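Local coordinates for NO-binding heme-dependent sensor protein (Shewanella oneidensis, PDB 4U9B) that binds nitric oxide at a heme, probably as an H-NOX gas sensor in signalling, and also carries a zinc ion, at residues I128-S133 with L174-Q179. Sequence-based numbering, arbitrary orientation.
Sequences IALRYS and LIIELQ. With HEM (protoporphyrin IX containing Fe), chain B.
Ile128 and Ile176 form an antiparallel hydrogen-bonded pair: Ile128 N donates to Ile176 O, and Ile176 N returns a bond to Ile128 O at 2.8 Å and 176°. Leu130 and Leu174 make the second such pair, with Leu174 N to Leu130 O at 2.9 Å. Strands 128-133 and 172-179 are the two inner strands of the four-stranded H-NOX sheet, flanked by 117-122 and 156-163; the axes of the two segments are inclined at 153°. The tightly packed side is the face bearing Ile128, Leu130, Leu174 and Ile176, all buried. Here CB of Ile128 stands 4.1 Å from CB of Ile176, and CD2 of Leu130 approaches CD1 of Ile176 at 4.3 Å; Leu146 of helix 139-152 packs on Leu130, Leu174 and Ile176, and Val95 of helix 91-96 on Ile128 and Leu130. On the other face Ala129 and Ile175 are partly exposed and meet in one close but small methyl contact, CD1 of Ile175 against CB of Ala129 (3.7 Å). The backbone of Tyr132 stays in the sheet, paired with Cys172, while its ring leads away from 174-179 to the heme. CG lies anti to the backbone N (chi1 172°). The OH donates to propionate O2A of HEM at 2.6 Å, with O2A at the ring edge and in plane, while Leu138 N also bonds to the OH. A phenylalanine in place of Tyr132 would probably leave O2A without this donor and Leu138 N without its acceptor. Apolar packing and four backbone bonds thus hold the strands together, while the Tyr132 phenol ties this strand to a heme propionate whose negative charge its hydrogen bond would probably help to stabilise.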
loop_
_atom_site.group_PDB
_atom_site.type_symbol
_atom_site.label_atom_id
_atom_site.label_comp_id
_atom_site.label_asym_id
_atom_site.label_seq_id
_atom_site.Cartn_x
_atom_site.Cartn_y
_atom_site.Cartn_z
ATOM N N ILE A 128 15.658 6.122 8.484
ATOM C CA ILE A 128 15.442 6.143 7.044
ATOM C C ILE A 128 14.501 7.285 6.690
ATOM O O ILE A 128 13.407 7.373 7.236
ATOM C CB ILE A 128 14.842 4.814 6.539
ATOM C CG1 ILE A 128 15.759 3.642 6.895
ATOM C CG2 ILE A 128 14.611 4.866 5.027
ATOM C CD1 ILE A 128 15.097 2.281 6.755
ATOM N N ALA A 129 14.936 8.156 5.784
ATOM C CA ALA A 129 14.096 9.235 5.275
ATOM C C ALA A 129 13.485 8.819 3.945
ATOM O O ALA A 129 14.185 8.705 2.939
ATOM C CB ALA A 129 14.899 10.510 5.115
ATOM N N LEU A 130 12.175 8.593 3.949
ATOM C CA LEU A 130 11.476 8.095 2.775
ATOM C C LEU A 130 10.560 9.161 2.188
ATOM O O LEU A 130 9.565 9.543 2.801
ATOM C CB LEU A 130 10.673 6.845 3.138
ATOM C CG LEU A 130 10.288 5.928 1.975
ATOM C CD1 LEU A 130 11.524 5.350 1.292
ATOM C CD2 LEU A 130 9.390 4.808 2.464
ATOM N N ARG A 131 10.913 9.646 1.000
ATOM C CA ARG A 131 10.087 10.615 0.296
ATOM C C ARG A 131 9.028 9.881 -0.510
ATOM O O ARG A 131 9.337 8.915 -1.205
ATOM C CB ARG A 131 10.934 11.495 -0.624
ATOM C CG ARG A 131 10.142 12.580 -1.342
ATOM C CD ARG A 131 10.945 13.205 -2.474
ATOM N NE ARG A 131 10.214 14.286 -3.138
ATOM C CZ ARG A 131 9.390 14.128 -4.172
ATOM N NH1 ARG A 131 9.170 12.923 -4.691
ATOM N NH2 ARG A 131 8.779 15.183 -4.694
ATOM N N TYR A 132 7.786 10.345 -0.409
ATOM C CA TYR A 132 6.673 9.772 -1.152
ATOM C C TYR A 132 5.970 10.851 -1.966
ATOM O O TYR A 132 5.689 11.937 -1.461
ATOM C CB TYR A 132 5.679 9.099 -0.202
ATOM C CG TYR A 132 4.399 8.655 -0.872
ATOM C CD1 TYR A 132 3.320 9.521 -0.996
ATOM C CD2 TYR A 132 4.266 7.369 -1.378
ATOM C CE1 TYR A 132 2.154 9.123 -1.610
ATOM C CE2 TYR A 132 3.097 6.961 -1.995
ATOM C CZ TYR A 132 2.045 7.842 -2.107
ATOM O OH TYR A 132 0.874 7.445 -2.719
ATOM N N SER A 133 5.694 10.542 -3.228
ATOM C CA SER A 133 4.906 11.419 -4.089
ATOM C C SER A 133 4.061 10.571 -5.032
ATOM O O SER A 133 4.558 9.600 -5.599
ATOM C CB SER A 133 5.816 12.349 -4.890
ATOM O OG SER A 133 5.070 13.383 -5.495
ATOM N N LEU A 174 8.374 10.500 5.213
ATOM C CA LEU A 174 8.201 9.515 6.268
ATOM C C LEU A 174 9.558 9.154 6.852
ATOM O O LEU A 174 10.381 8.524 6.187
ATOM C CB LEU A 174 7.498 8.262 5.736
ATOM C CG LEU A 174 5.986 8.378 5.501
ATOM C CD1 LEU A 174 5.666 9.354 4.383
ATOM C CD2 LEU A 174 5.386 7.015 5.197
ATOM N N ILE A 175 9.790 9.572 8.090
ATOM C CA ILE A 175 11.022 9.240 8.790
ATOM C C ILE A 175 10.798 7.970 9.591
ATOM O O ILE A 175 9.957 7.930 10.491
ATOM C CB ILE A 175 11.481 10.375 9.727
ATOM C CG1 ILE A 175 11.592 11.695 8.958
ATOM C CG2 ILE A 175 12.808 10.018 10.394
ATOM C CD1 ILE A 175 12.498 11.642 7.738
ATOM N N ILE A 176 11.553 6.936 9.249
ATOM C CA ILE A 176 11.433 5.637 9.892
ATOM C C ILE A 176 12.586 5.420 10.867
ATOM O O ILE A 176 13.756 5.474 10.480
ATOM C CB ILE A 176 11.424 4.499 8.853
ATOM C CG1 ILE A 176 10.384 4.775 7.761
ATOM C CG2 ILE A 176 11.135 3.160 9.526
ATOM C CD1 ILE A 176 10.665 4.052 6.468
ATOM N N GLU A 177 12.242 5.188 12.129
ATOM C CA GLU A 177 13.224 4.857 13.152
ATOM C C GLU A 177 13.068 3.401 13.567
ATOM O O GLU A 177 12.000 2.988 14.022
ATOM C CB GLU A 177 13.072 5.770 14.368
ATOM C CG GLU A 177 14.122 5.532 15.444
ATOM C CD GLU A 177 14.004 6.503 16.601
ATOM O OE1 GLU A 177 14.812 7.452 16.664
ATOM O OE2 GLU A 177 13.105 6.317 17.447
ATOM N N LEU A 178 14.132 2.624 13.390
ATOM C CA LEU A 178 14.154 1.247 13.860
ATOM C C LEU A 178 14.448 1.229 15.353
ATOM O O LEU A 178 15.334 1.939 15.827
ATOM C CB LEU A 178 15.199 0.424 13.103
ATOM C CG LEU A 178 14.826 -0.035 11.690
ATOM C CD1 LEU A 178 14.789 1.131 10.713
ATOM C CD2 LEU A 178 15.797 -1.108 11.211
ATOM N N GLN A 179 13.694 0.419 16.088
ATOM C CA GLN A 179 13.847 0.320 17.533
ATOM C C GLN A 179 13.975 -1.139 17.955
ATOM O O GLN A 179 13.928 -2.041 17.117
ATOM C CB GLN A 179 12.665 0.984 18.236
ATOM C CG GLN A 179 12.485 2.448 17.859
ATOM C CD GLN A 179 11.292 3.087 18.539
ATOM O OE1 GLN A 179 10.400 2.398 19.032
ATOM N NE2 GLN A 179 11.272 4.414 18.571
HETATM C CHA HEM B . 1.443 0.106 -5.380
HETATM C CHB HEM B . 4.285 1.523 -1.728
HETATM C CHC HEM B . 6.153 -2.914 -1.398
HETATM C CHD HEM B . 4.221 -3.927 -5.729
HETATM C C1A HEM B . 1.925 0.801 -4.299
HETATM C C2A HEM B . 1.280 1.919 -3.639
HETATM C C3A HEM B . 2.070 2.301 -2.631
HETATM C C4A HEM B . 3.236 1.447 -2.616
HETATM C CMA HEM B . 1.813 3.446 -1.636
HETATM C CAA HEM B . -0.076 2.554 -4.029
HETATM C CBA HEM B . 0.033 3.308 -5.356
HETATM C CGA HEM B . 0.487 4.742 -5.191
HETATM O O1A HEM B . 0.580 5.458 -6.228
HETATM O O2A HEM B . 0.756 5.192 -4.046
HETATM C C1B HEM B . 5.000 0.442 -1.275
HETATM C C2B HEM B . 5.811 0.403 -0.079
HETATM C C3B HEM B . 6.346 -0.830 0.012
HETATM C C4B HEM B . 5.858 -1.600 -1.119
HETATM C CMB HEM B . 5.987 1.633 0.841
HETATM C CAB HEM B . 7.277 -1.442 1.085
HETATM C CBB HEM B . 7.416 -0.945 2.318
HETATM C C1C HEM B . 5.798 -3.585 -2.551
HETATM C C2C HEM B . 6.163 -4.944 -2.880
HETATM C C3C HEM B . 5.651 -5.247 -4.080
HETATM C C4C HEM B . 4.924 -4.076 -4.552
HETATM C CMC HEM B . 7.012 -5.864 -1.980
HETATM C CAC HEM B . 5.831 -6.630 -4.759
HETATM C CBC HEM B . 5.545 -6.860 -6.046
HETATM C C1D HEM B . 3.235 -2.997 -5.977
HETATM C C2D HEM B . 2.246 -3.122 -7.020
HETATM C C3D HEM B . 1.381 -1.868 -6.912
HETATM C C4D HEM B . 1.932 -1.105 -5.818
HETATM C CMD HEM B . 2.082 -4.280 -8.024
HETATM C CAD HEM B . 0.170 -1.490 -7.781
HETATM C CBD HEM B . 0.623 -0.680 -8.993
HETATM C CGD HEM B . -0.589 -0.322 -9.812
HETATM O O1D HEM B . -1.708 -0.351 -9.245
HETATM O O2D HEM B . -0.442 -0.005 -11.025
HETATM N NA HEM B . 3.115 0.535 -3.642
HETATM N NB HEM B . 5.046 -0.791 -1.883
HETATM N NC HEM B . 5.042 -3.086 -3.595
HETATM N ND HEM B . 3.020 -1.801 -5.292
HETATM FE FE HEM B . 4.199 -1.200 -3.723
#